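Local coordinates for protein AlyGC (Glaciecola chathamensis, PDB 5GKD) that degrades alginate as a lyase of polysaccharide lyase family 6, probably cleaving its glycosidic bonds by beta-elimination, at residues A[37-42]-A[93-98]; A[124-129]-A[133-138]; A[152-155]-A[159-162]; A[191-196]-A[239-244]. All blocks are in the same frame, centred on the assembly; numbering follows the deposited sequence.

Contact 1 (A[37-42]-A[93-98]). With PO4 (phosphate ion), chain I; PO4 (phosphate ion), chain G.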
# COMPACT_ATOMS: atom_id res chain seq x y z
N LEU A 37 9.78 19.25 -26.30
CA LEU A 37 10.40 18.49 -27.38
C LEU A 37 11.20 19.49 -28.20
O LEU A 37 10.62 20.30 -28.93
CB LEU A 37 9.37 17.75 -28.23
CG LEU A 37 9.90 17.04 -29.49
CD1 LEU A 37 11.04 16.10 -29.14
CD2 LEU A 37 8.79 16.29 -30.23
N PHE A 38 12.52 19.45 -28.04
CA PHE A 38 13.45 20.35 -28.71
C PHE A 38 14.01 19.57 -29.89
O PHE A 38 15.02 18.88 -29.78
CB PHE A 38 14.55 20.80 -27.76
CG PHE A 38 15.45 21.86 -28.33
CD1 PHE A 38 14.93 22.87 -29.12
CD2 PHE A 38 16.79 21.88 -28.04
CE1 PHE A 38 15.77 23.85 -29.62
CE2 PHE A 38 17.62 22.86 -28.54
CZ PHE A 38 17.11 23.84 -29.33
N GLU A 39 13.34 19.69 -31.03
CA GLU A 39 13.66 18.92 -32.22
C GLU A 39 13.95 19.90 -33.34
O GLU A 39 13.03 20.58 -33.83
CB GLU A 39 12.52 17.96 -32.60
CG GLU A 39 12.74 17.28 -33.94
CD GLU A 39 11.81 16.12 -34.15
OE1 GLU A 39 12.22 15.15 -34.82
OE2 GLU A 39 10.66 16.18 -33.66
N ALA A 40 15.22 19.99 -33.71
CA ALA A 40 15.71 20.96 -34.66
C ALA A 40 17.04 20.47 -35.20
O ALA A 40 17.58 19.45 -34.77
CB ALA A 40 15.85 22.34 -34.01
N LYS A 41 17.57 21.21 -36.16
CA LYS A 41 18.85 20.85 -36.78
C LYS A 41 19.68 22.11 -36.87
O LYS A 41 19.51 22.93 -37.77
CB LYS A 41 18.65 20.22 -38.14
CG LYS A 41 17.85 18.93 -38.07
CD LYS A 41 18.70 17.67 -38.33
CE LYS A 41 17.89 16.40 -38.30
NZ LYS A 41 16.75 16.41 -39.25
N GLY A 42 20.57 22.29 -35.91
CA GLY A 42 21.58 23.30 -36.01
C GLY A 42 22.69 22.89 -36.94
O GLY A 42 22.63 21.89 -37.67
N PHE A 93 18.13 12.42 -24.70
CA PHE A 93 18.76 12.82 -25.95
C PHE A 93 18.14 12.08 -27.13
O PHE A 93 18.84 11.53 -27.99
CB PHE A 93 20.27 12.58 -25.88
CG PHE A 93 21.02 13.60 -25.07
CD1 PHE A 93 21.02 13.54 -23.68
CD2 PHE A 93 21.75 14.59 -25.69
CE1 PHE A 93 21.72 14.46 -22.94
CE2 PHE A 93 22.47 15.51 -24.95
CZ PHE A 93 22.44 15.45 -23.57
N ARG A 94 16.82 12.05 -27.17
CA ARG A 94 16.07 11.48 -28.28
C ARG A 94 14.63 11.96 -28.18
O ARG A 94 14.16 12.34 -27.10
CB ARG A 94 16.11 9.95 -28.28
CG ARG A 94 15.19 9.35 -27.25
CD ARG A 94 15.25 7.84 -27.17
NE ARG A 94 14.31 7.38 -26.16
CZ ARG A 94 13.96 6.11 -25.96
NH1 ARG A 94 13.11 5.83 -25.00
NH2 ARG A 94 14.47 5.14 -26.70
N ARG A 95 13.94 11.94 -29.32
CA ARG A 95 12.49 11.98 -29.32
C ARG A 95 11.91 10.62 -28.93
O ARG A 95 11.03 10.54 -28.06
CB ARG A 95 11.96 12.40 -30.69
CG ARG A 95 10.44 12.35 -30.78
CD ARG A 95 9.94 12.88 -32.12
NE ARG A 95 8.50 13.01 -32.11
CZ ARG A 95 7.79 13.72 -32.98
NH1 ARG A 95 8.40 14.39 -33.94
NH2 ARG A 95 6.47 13.77 -32.87
N ASN A 96 12.37 9.57 -29.59
CA ASN A 96 11.95 8.19 -29.37
C ASN A 96 13.02 7.30 -29.99
O ASN A 96 14.03 7.80 -30.48
CB ASN A 96 10.57 7.92 -29.98
CG ASN A 96 10.48 8.31 -31.43
OD1 ASN A 96 11.31 7.90 -32.25
ND2 ASN A 96 9.49 9.12 -31.76
N LYS A 97 12.80 5.99 -29.97
CA LYS A 97 13.87 5.06 -30.33
C LYS A 97 14.36 5.23 -31.76
O LYS A 97 15.47 4.81 -32.07
CB LYS A 97 13.42 3.61 -30.12
CG LYS A 97 12.28 3.16 -31.01
CD LYS A 97 11.87 1.72 -30.70
CE LYS A 97 10.97 1.14 -31.79
NZ LYS A 97 10.86 -0.35 -31.71
N ASP A 98 13.58 5.85 -32.63
CA ASP A 98 13.96 5.99 -34.03
C ASP A 98 14.45 7.39 -34.39
O ASP A 98 14.90 7.59 -35.52
CB ASP A 98 12.79 5.60 -34.93
CG ASP A 98 12.37 4.14 -34.74
OD1 ASP A 98 13.14 3.24 -35.13
OD2 ASP A 98 11.29 3.91 -34.19
P PO4 I . 5.68 12.67 -29.46
O1 PO4 I . 5.59 13.71 -28.36
O2 PO4 I . 5.13 13.24 -30.75
O3 PO4 I . 7.11 12.24 -29.69
O4 PO4 I . 4.86 11.48 -29.04
P PO4 G . 14.28 2.65 -23.60
O1 PO4 G . 15.59 3.17 -24.15
O2 PO4 G . 13.12 3.00 -24.51
O3 PO4 G . 14.08 3.26 -22.23
O4 PO4 G . 14.33 1.15 -23.49
O HOH W 1 10.54 13.39 -36.02
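L37 and E39 both project from strand 35-41 onto R95, at the corner where the chain leaves strand 89-92. The tighter half is apolar in character. L37 lays CD2 over one face of the R95 guanidinium, 3.8 Å from NE, while its other methyl, CD1, rests on CB and CG of the same arginine. A branched aliphatic suits this place, since it covers the arginine stem without competing for its N-H groups. R95 runs out fully extended, CG opposite the backbone N (chi1 176°), which carries its head past L37 to E39. There the contact loosens towards solvent. OE2 of E39 lies 2.9 Å from R95 NH1 in a salt bridge, but the hydrogen bond within it is weak, bent to 121°, and the carboxylate and guanidinium planes stand 79° apart. A water joins E39 OE1 to NH1, the latter link also weak. NE and NH2 of R95 hold a phosphate, NE to its O3 at 2.9 Å and NH2 to its O2 at 2.6 Å. R94 turns away from strand 35-41 and gives NH1 to O2 of a second phosphate, 2.9 Å off. A leucine in place of R94 would probably leave that phosphate short of a positive partner and its O2 without this donor. Between the two segments runs strand 65-69: F38 and A40 bond to its backbone, and E39 and R95 both pack against A69, so the contact reaches over one intervening coil near the N-terminal end of the parallel beta-helix.

Contact 2 (A[124-129]-A[133-138]). With PO4 (phosphate ion), chain G.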
# COMPACT_ATOMS: atom_id res chain seq x y z
N SER A 124 14.44 7.63 -14.73
CA SER A 124 15.80 8.12 -14.77
C SER A 124 15.74 9.61 -15.04
O SER A 124 14.77 10.11 -15.60
CB SER A 124 16.61 7.43 -15.85
OG SER A 124 17.05 6.15 -15.42
N TRP A 125 16.77 10.32 -14.61
CA TRP A 125 16.72 11.76 -14.80
C TRP A 125 17.37 12.20 -16.11
O TRP A 125 16.87 13.13 -16.75
CB TRP A 125 17.35 12.48 -13.62
CG TRP A 125 16.42 12.58 -12.45
CD1 TRP A 125 15.15 12.03 -12.35
CD2 TRP A 125 16.64 13.29 -11.23
NE1 TRP A 125 14.61 12.33 -11.12
CE2 TRP A 125 15.49 13.12 -10.43
CE3 TRP A 125 17.70 14.04 -10.72
CZ2 TRP A 125 15.39 13.67 -9.16
CZ3 TRP A 125 17.59 14.58 -9.47
CH2 TRP A 125 16.45 14.40 -8.71
N VAL A 126 18.46 11.56 -16.52
CA VAL A 126 19.13 11.86 -17.77
C VAL A 126 19.43 10.56 -18.51
O VAL A 126 20.05 9.66 -17.94
CB VAL A 126 20.44 12.66 -17.54
CG1 VAL A 126 21.05 13.07 -18.85
CG2 VAL A 126 20.18 13.87 -16.63
N MET A 127 19.03 10.48 -19.78
CA MET A 127 19.32 9.35 -20.64
C MET A 127 19.94 9.85 -21.93
O MET A 127 19.33 10.65 -22.64
CB MET A 127 18.07 8.53 -20.97
CG MET A 127 17.44 7.90 -19.76
SD MET A 127 18.38 6.56 -19.03
CE MET A 127 18.03 5.27 -20.13
N VAL A 128 21.15 9.36 -22.24
CA VAL A 128 21.89 9.80 -23.42
C VAL A 128 21.76 8.74 -24.51
O VAL A 128 21.97 7.55 -24.26
CB VAL A 128 23.37 10.07 -23.10
CG1 VAL A 128 24.01 10.91 -24.20
CG2 VAL A 128 23.50 10.78 -21.78
N TYR A 129 21.40 9.17 -25.72
CA TYR A 129 21.40 8.31 -26.90
C TYR A 129 22.26 8.97 -27.99
O TYR A 129 22.80 10.05 -27.80
CB TYR A 129 19.99 8.06 -27.43
CG TYR A 129 19.01 7.49 -26.42
CD1 TYR A 129 18.43 8.29 -25.45
CD2 TYR A 129 18.68 6.15 -26.44
CE1 TYR A 129 17.55 7.76 -24.53
CE2 TYR A 129 17.80 5.62 -25.53
CZ TYR A 129 17.24 6.42 -24.58
OH TYR A 129 16.36 5.87 -23.68
N ASN A 133 27.40 13.55 -28.00
CA ASN A 133 26.71 14.49 -27.13
C ASN A 133 27.58 14.87 -25.93
O ASN A 133 28.59 14.23 -25.62
CB ASN A 133 25.38 13.89 -26.67
CG ASN A 133 24.41 13.76 -27.83
OD1 ASN A 133 24.39 14.63 -28.69
ND2 ASN A 133 23.63 12.68 -27.86
N ARG A 134 27.17 15.94 -25.25
CA ARG A 134 27.87 16.42 -24.07
C ARG A 134 26.87 16.80 -22.99
O ARG A 134 25.86 17.46 -23.27
CB ARG A 134 28.76 17.62 -24.40
CG ARG A 134 29.64 18.05 -23.23
CD ARG A 134 30.61 19.16 -23.62
NE ARG A 134 31.28 19.68 -22.45
CZ ARG A 134 31.94 20.83 -22.41
NH1 ARG A 134 32.02 21.57 -23.51
NH2 ARG A 134 32.51 21.23 -21.29
N PHE A 135 27.15 16.37 -21.77
CA PHE A 135 26.35 16.73 -20.60
C PHE A 135 27.31 17.28 -19.55
O PHE A 135 28.02 16.52 -18.88
CB PHE A 135 25.57 15.51 -20.11
CG PHE A 135 24.64 15.80 -18.97
CD1 PHE A 135 23.33 16.20 -19.21
CD2 PHE A 135 25.06 15.62 -17.66
CE1 PHE A 135 22.47 16.46 -18.15
CE2 PHE A 135 24.20 15.86 -16.61
CZ PHE A 135 22.91 16.28 -16.85
N ASP A 136 27.34 18.61 -19.40
CA ASP A 136 28.38 19.28 -18.62
C ASP A 136 27.84 20.43 -17.79
O ASP A 136 26.84 21.06 -18.14
CB ASP A 136 29.48 19.82 -19.54
CG ASP A 136 28.99 20.97 -20.39
OD1 ASP A 136 28.40 20.70 -21.44
OD2 ASP A 136 29.17 22.14 -20.00
N HIS A 137 28.54 20.71 -16.68
CA HIS A 137 28.22 21.82 -15.78
C HIS A 137 26.75 21.78 -15.35
O HIS A 137 26.10 22.81 -15.20
CB HIS A 137 28.58 23.18 -16.41
CG HIS A 137 30.06 23.36 -16.64
ND1 HIS A 137 30.69 22.95 -17.80
CD2 HIS A 137 31.03 23.89 -15.85
CE1 HIS A 137 31.98 23.22 -17.72
NE2 HIS A 137 32.21 23.79 -16.55
N ASN A 138 26.23 20.58 -15.12
CA ASN A 138 24.87 20.42 -14.63
C ASN A 138 24.88 20.10 -13.13
O ASN A 138 25.93 19.88 -12.51
CB ASN A 138 24.14 19.35 -15.44
CG ASN A 138 24.04 19.71 -16.90
OD1 ASN A 138 23.42 20.72 -17.26
ND2 ASN A 138 24.66 18.91 -17.76
P PO4 G . 14.28 2.65 -23.60
O1 PO4 G . 15.59 3.17 -24.15
O2 PO4 G . 13.12 3.00 -24.51
O3 PO4 G . 14.08 3.26 -22.23
O4 PO4 G . 14.33 1.15 -23.49
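F135, N133 and V126 carry most of this buried contact, in which strands 124-128 and 134-141 face each other across a bend of the chain. V126 and F135 reach toward each other, and the valine comes to lie over the ring face: CG1 sits 4.1 Å from the ring centroid and 27° off its normal, a CH-pi contact, while CG2 reaches the far rim at CZ, 3.6 Å away. F135 holds CG opposite its backbone N (chi1 -176°), which directs the side chain toward V126. The opposite ring face is covered by the amide of N138, whose ND2 lies 3.0 Å above the plane near its centre; that ND2 also bonds to V106 O. A flat aromatic suits such a place, filling the gap between a branched aliphatic and an amide. At the other end N133 slides past V128, its CB 4.1 Å from CG1. The amide of N133 is spoken for by the preceding coil, OD1 accepting from S104 N and ND2 donating to A101 O. Y129 points away from the second strand at CB, and its OH donates to a phosphate oxygen, O1, at 2.8 Å. The chemistry is thus that of a beta-helix interior: the strands are joined by apolar side-chain packing, and the asparagines are tolerated in the core because their amides satisfy backbone groups of the adjoining coil.

Contact 3 (A[152-155]-A[159-162]). With PO4 (phosphate ion), chain G.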
# COMPACT_ATOMS: atom_id res chain seq x y z
N VAL A 152 23.84 6.22 -20.02
CA VAL A 152 24.11 6.22 -21.45
C VAL A 152 23.53 4.93 -22.01
O VAL A 152 23.92 3.84 -21.56
CB VAL A 152 25.62 6.29 -21.75
CG1 VAL A 152 25.89 5.97 -23.20
CG2 VAL A 152 26.18 7.64 -21.37
N ARG A 153 22.60 5.03 -22.94
CA ARG A 153 21.98 3.86 -23.55
C ARG A 153 22.74 3.44 -24.79
O ARG A 153 23.27 4.27 -25.53
CB ARG A 153 20.53 4.14 -23.97
CG ARG A 153 19.54 4.23 -22.86
CD ARG A 153 19.26 2.88 -22.24
NE ARG A 153 18.03 2.23 -22.69
CZ ARG A 153 17.87 0.91 -22.67
NH1 ARG A 153 18.87 0.14 -22.25
NH2 ARG A 153 16.74 0.35 -23.06
N LEU A 154 22.71 2.14 -25.07
CA LEU A 154 23.48 1.57 -26.17
C LEU A 154 22.61 0.66 -27.02
O LEU A 154 23.11 -0.30 -27.62
CB LEU A 154 24.67 0.80 -25.63
CG LEU A 154 25.61 1.69 -24.82
CD1 LEU A 154 26.63 0.80 -24.13
CD2 LEU A 154 26.28 2.69 -25.73
N THR A 155 21.32 0.93 -27.08
CA THR A 155 20.40 -0.10 -27.53
C THR A 155 20.49 -0.36 -29.02
O THR A 155 20.14 -1.45 -29.46
CB THR A 155 18.98 0.25 -27.09
OG1 THR A 155 18.68 1.60 -27.42
CG2 THR A 155 18.88 0.11 -25.60
N SER A 159 23.64 4.44 -31.19
CA SER A 159 23.97 4.97 -29.88
C SER A 159 25.27 4.39 -29.31
O SER A 159 25.74 4.86 -28.27
CB SER A 159 22.81 4.72 -28.91
OG SER A 159 21.69 5.52 -29.23
N GLN A 160 25.84 3.39 -29.97
CA GLN A 160 27.13 2.84 -29.58
C GLN A 160 28.24 3.69 -30.19
O GLN A 160 28.00 4.58 -31.00
CB GLN A 160 27.22 1.38 -30.02
CG GLN A 160 26.17 0.51 -29.34
CD GLN A 160 25.90 -0.77 -30.11
OE1 GLN A 160 26.64 -1.11 -31.03
NE2 GLN A 160 24.85 -1.47 -29.75
N GLN A 161 29.48 3.42 -29.77
CA GLN A 161 30.65 4.17 -30.23
C GLN A 161 30.37 5.67 -30.22
O GLN A 161 30.55 6.38 -31.22
CB GLN A 161 31.09 3.70 -31.62
CG GLN A 161 31.30 2.21 -31.70
CD GLN A 161 31.78 1.76 -33.05
OE1 GLN A 161 32.83 2.19 -33.51
NE2 GLN A 161 31.01 0.89 -33.70
N ASN A 162 29.91 6.16 -29.08
CA ASN A 162 29.32 7.49 -29.03
C ASN A 162 30.34 8.59 -28.77
O ASN A 162 30.13 9.71 -29.22
CB ASN A 162 28.22 7.54 -27.96
CG ASN A 162 28.64 6.88 -26.63
OD1 ASN A 162 29.49 7.40 -25.91
ND2 ASN A 162 28.04 5.73 -26.32
P PO4 G . 14.28 2.65 -23.60
O1 PO4 G . 15.59 3.17 -24.15
O2 PO4 G . 13.12 3.00 -24.51
O3 PO4 G . 14.08 3.26 -22.23
O4 PO4 G . 14.33 1.15 -23.49
O HOH W 2 24.37 6.81 -26.63
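S159 O receives N162 ND2 at 3.1 Å in a nearly straight bond, and CD2 of L154 packs against the same oxygen from the other segment. A water lies within bonding distance of both S159 O and R153 O, though it cannot serve all its neighbouring acceptors at once. These residues begin and end a tight bend in the loop between strands 150-152 and 165-167 of the parallel beta-helix, where irregular loops link the strands of successive faces. The direct polar bond across the bend runs from Q160 NE2 to L154 O, 3.0 Å and 172°. The donor lies 26° out of the carbonyl plane, while the oxygen stays close to the plane of the glutamine amide. Glutamine suits this position because its chain, extended beyond CG, is long enough to lay CG against L154 CB and still bring its amide to the carbonyl. L154 meets N162 at about a right angle, CD2 lying 3.6 Å from ND2, and V152 CG1 touches that same nitrogen. The amide of N162 reaches further, ND2 to S197 OG and OD1 to H164 N, which holds its plane fixed. S159 OG accepts from G130 N, so the serine ties the bend to the coil before it. R153 leads off in another direction, bent at chi2 (-72°) and again at chi3, with the methyl of T155 over one face of its guanidinium. From there NE donates to O1 of a phosphate that R94 and Y129 also hold, and NH2 reaches its O4 at 2.6 Å.

Contact 4 (A[191-196]-A[239-244]). With CO3 (carbonate ion), chain J; PO4 (phosphate ion), chain H.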
# COMPACT_ATOMS: atom_id res chain seq x y z
N HIS A 191 22.85 -6.22 -21.55
CA HIS A 191 22.55 -6.67 -22.91
C HIS A 191 23.57 -6.17 -23.92
O HIS A 191 23.96 -6.89 -24.84
CB HIS A 191 21.15 -6.17 -23.29
CG HIS A 191 20.46 -6.97 -24.34
ND1 HIS A 191 20.83 -6.94 -25.67
CD2 HIS A 191 19.36 -7.77 -24.28
CE1 HIS A 191 20.02 -7.71 -26.37
NE2 HIS A 191 19.12 -8.22 -25.55
N HIS A 192 24.05 -4.94 -23.75
CA HIS A 192 24.92 -4.25 -24.70
C HIS A 192 26.33 -4.04 -24.17
O HIS A 192 27.07 -3.20 -24.70
CB HIS A 192 24.27 -2.93 -25.08
CG HIS A 192 22.89 -3.09 -25.61
ND1 HIS A 192 22.63 -3.79 -26.77
CD2 HIS A 192 21.70 -2.69 -25.13
CE1 HIS A 192 21.33 -3.80 -26.99
NE2 HIS A 192 20.74 -3.14 -26.01
N SER A 193 26.73 -4.78 -23.14
CA SER A 193 27.99 -4.54 -22.46
C SER A 193 29.20 -5.00 -23.27
O SER A 193 30.30 -4.54 -23.00
CB SER A 193 28.00 -5.22 -21.09
OG SER A 193 27.68 -6.59 -21.20
N LEU A 194 29.01 -5.85 -24.27
CA LEU A 194 30.12 -6.23 -25.14
C LEU A 194 30.31 -5.27 -26.30
O LEU A 194 31.24 -5.45 -27.09
CB LEU A 194 29.91 -7.66 -25.66
CG LEU A 194 29.75 -8.66 -24.51
CD1 LEU A 194 29.60 -10.08 -25.00
CD2 LEU A 194 30.95 -8.54 -23.58
N THR A 195 29.49 -4.24 -26.42
CA THR A 195 29.73 -3.22 -27.43
C THR A 195 30.62 -2.14 -26.84
O THR A 195 30.71 -1.99 -25.62
CB THR A 195 28.41 -2.61 -27.94
OG1 THR A 195 27.84 -1.78 -26.92
CG2 THR A 195 27.41 -3.70 -28.29
N ASP A 196 31.29 -1.41 -27.72
CA ASP A 196 32.21 -0.35 -27.33
C ASP A 196 31.45 0.97 -27.28
O ASP A 196 30.89 1.41 -28.29
CB ASP A 196 33.37 -0.23 -28.31
CG ASP A 196 34.33 -1.40 -28.25
OD1 ASP A 196 34.44 -2.04 -27.19
OD2 ASP A 196 34.99 -1.66 -29.27
N LEU A 239 33.35 -1.46 -12.18
CA LEU A 239 33.52 -1.97 -13.53
C LEU A 239 32.67 -3.24 -13.63
O LEU A 239 33.16 -4.36 -13.48
CB LEU A 239 34.99 -2.22 -13.82
CG LEU A 239 35.83 -1.17 -14.55
CD1 LEU A 239 35.24 0.23 -14.51
CD2 LEU A 239 37.30 -1.16 -14.10
N ARG A 240 31.37 -3.04 -13.88
CA ARG A 240 30.36 -4.07 -13.66
C ARG A 240 30.31 -5.10 -14.78
O ARG A 240 30.34 -6.31 -14.51
CB ARG A 240 28.99 -3.41 -13.50
CG ARG A 240 27.88 -4.38 -13.21
CD ARG A 240 28.05 -5.02 -11.83
NE ARG A 240 27.11 -6.12 -11.64
CZ ARG A 240 27.31 -7.36 -12.08
NH1 ARG A 240 28.43 -7.67 -12.72
NH2 ARG A 240 26.38 -8.28 -11.87
N HIS A 241 30.14 -4.65 -16.02
CA HIS A 241 30.15 -5.49 -17.20
C HIS A 241 30.97 -4.79 -18.28
O HIS A 241 31.08 -3.57 -18.28
CB HIS A 241 28.74 -5.77 -17.79
CG HIS A 241 27.78 -6.44 -16.86
ND1 HIS A 241 28.06 -7.63 -16.21
CD2 HIS A 241 26.52 -6.11 -16.50
CE1 HIS A 241 27.02 -7.99 -15.48
NE2 HIS A 241 26.07 -7.08 -15.64
N GLY A 242 31.50 -5.57 -19.21
CA GLY A 242 32.22 -4.90 -20.28
C GLY A 242 33.69 -4.69 -19.96
O GLY A 242 34.09 -4.53 -18.81
N ASN A 243 34.50 -4.63 -21.02
CA ASN A 243 35.93 -4.86 -20.96
C ASN A 243 36.71 -3.67 -21.51
O ASN A 243 36.20 -2.88 -22.30
CB ASN A 243 36.31 -6.10 -21.77
CG ASN A 243 35.50 -7.30 -21.38
OD1 ASN A 243 35.49 -7.71 -20.23
ND2 ASN A 243 34.78 -7.87 -22.35
N GLY A 244 37.97 -3.58 -21.10
CA GLY A 244 38.88 -2.65 -21.73
C GLY A 244 38.72 -1.21 -21.32
O GLY A 244 38.97 -0.32 -22.12
C CO3 J . 26.16 -5.91 -8.64
O1 CO3 J . 26.77 -4.78 -8.45
O2 CO3 J . 26.75 -6.90 -8.03
O3 CO3 J . 25.05 -6.01 -9.42
P PO4 H . 23.81 -4.40 -11.29
O1 PO4 H . 24.96 -3.54 -11.74
O2 PO4 H . 22.86 -3.50 -10.59
O3 PO4 H . 24.32 -5.52 -10.35
O4 PO4 H . 23.10 -4.86 -12.54
O HOH W 3 32.99 -4.57 -23.46
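S193 and G242 bring their backbones to 4.8 Å between CA atoms, where the type I turn from H192 to T195 presses on the chain leaving strand 236-241. H192 O closes the turn, accepting from T195 N and T195 OG1. S193 O lies only 3.3 Å from G242 CA; with phi 89° and psi 153°, a side chain would hit S193 O and the preceding carbonyl, so glycine is required. A water bridges S193 O to N243 N. S193 CB abuts H241 CB at 3.4 Å, as a small serine permits, and its OG bonds to S190 O. L194 and N243 lie alongside, CD2 4.1 Å from ND2, while N243 OD1 accepts from R268 N. H241 NE2 lies over one face of the R240 guanidinium. R240 NE points at carbonate O3, 3.0 Å off, and at an overlapping phosphate oxygen; the two ions cannot coexist, so which it holds is doubtful. A glutamine in place of R240 would probably leave the bound anion short of a positive partner and Y303 without its cation-pi mate. With E214, R264 and Y303 completing the carbonate site, this is consistent with a pocket for an anionic group, suiting an alginate lyase of pectate-lyase-like beta-helix fold.

How the contacts relate
The four contacts follow one another along the chain and descend the N-terminal parallel beta-helix in the same order. Centres of successive contacts lie about 14, 13 and 11 Å apart, and contacts 1 and 4 about 26 Å. Contacts 1, 2 and 4 draw on one parallel run of strands, from 35-41 through 124-128 to 236-241, and contact 3 sits in the loop after its strand 150-152. Neighbours touch: F93 N probably bonds to M127 O, V128 O to R153 N, and Q161 N to D196 O. Contacts 1 to 3 share one phosphate, and contact 4 reaches the carbonate pocket; bound anions at both places are consistent with the substrate, alginate, being a polyanion.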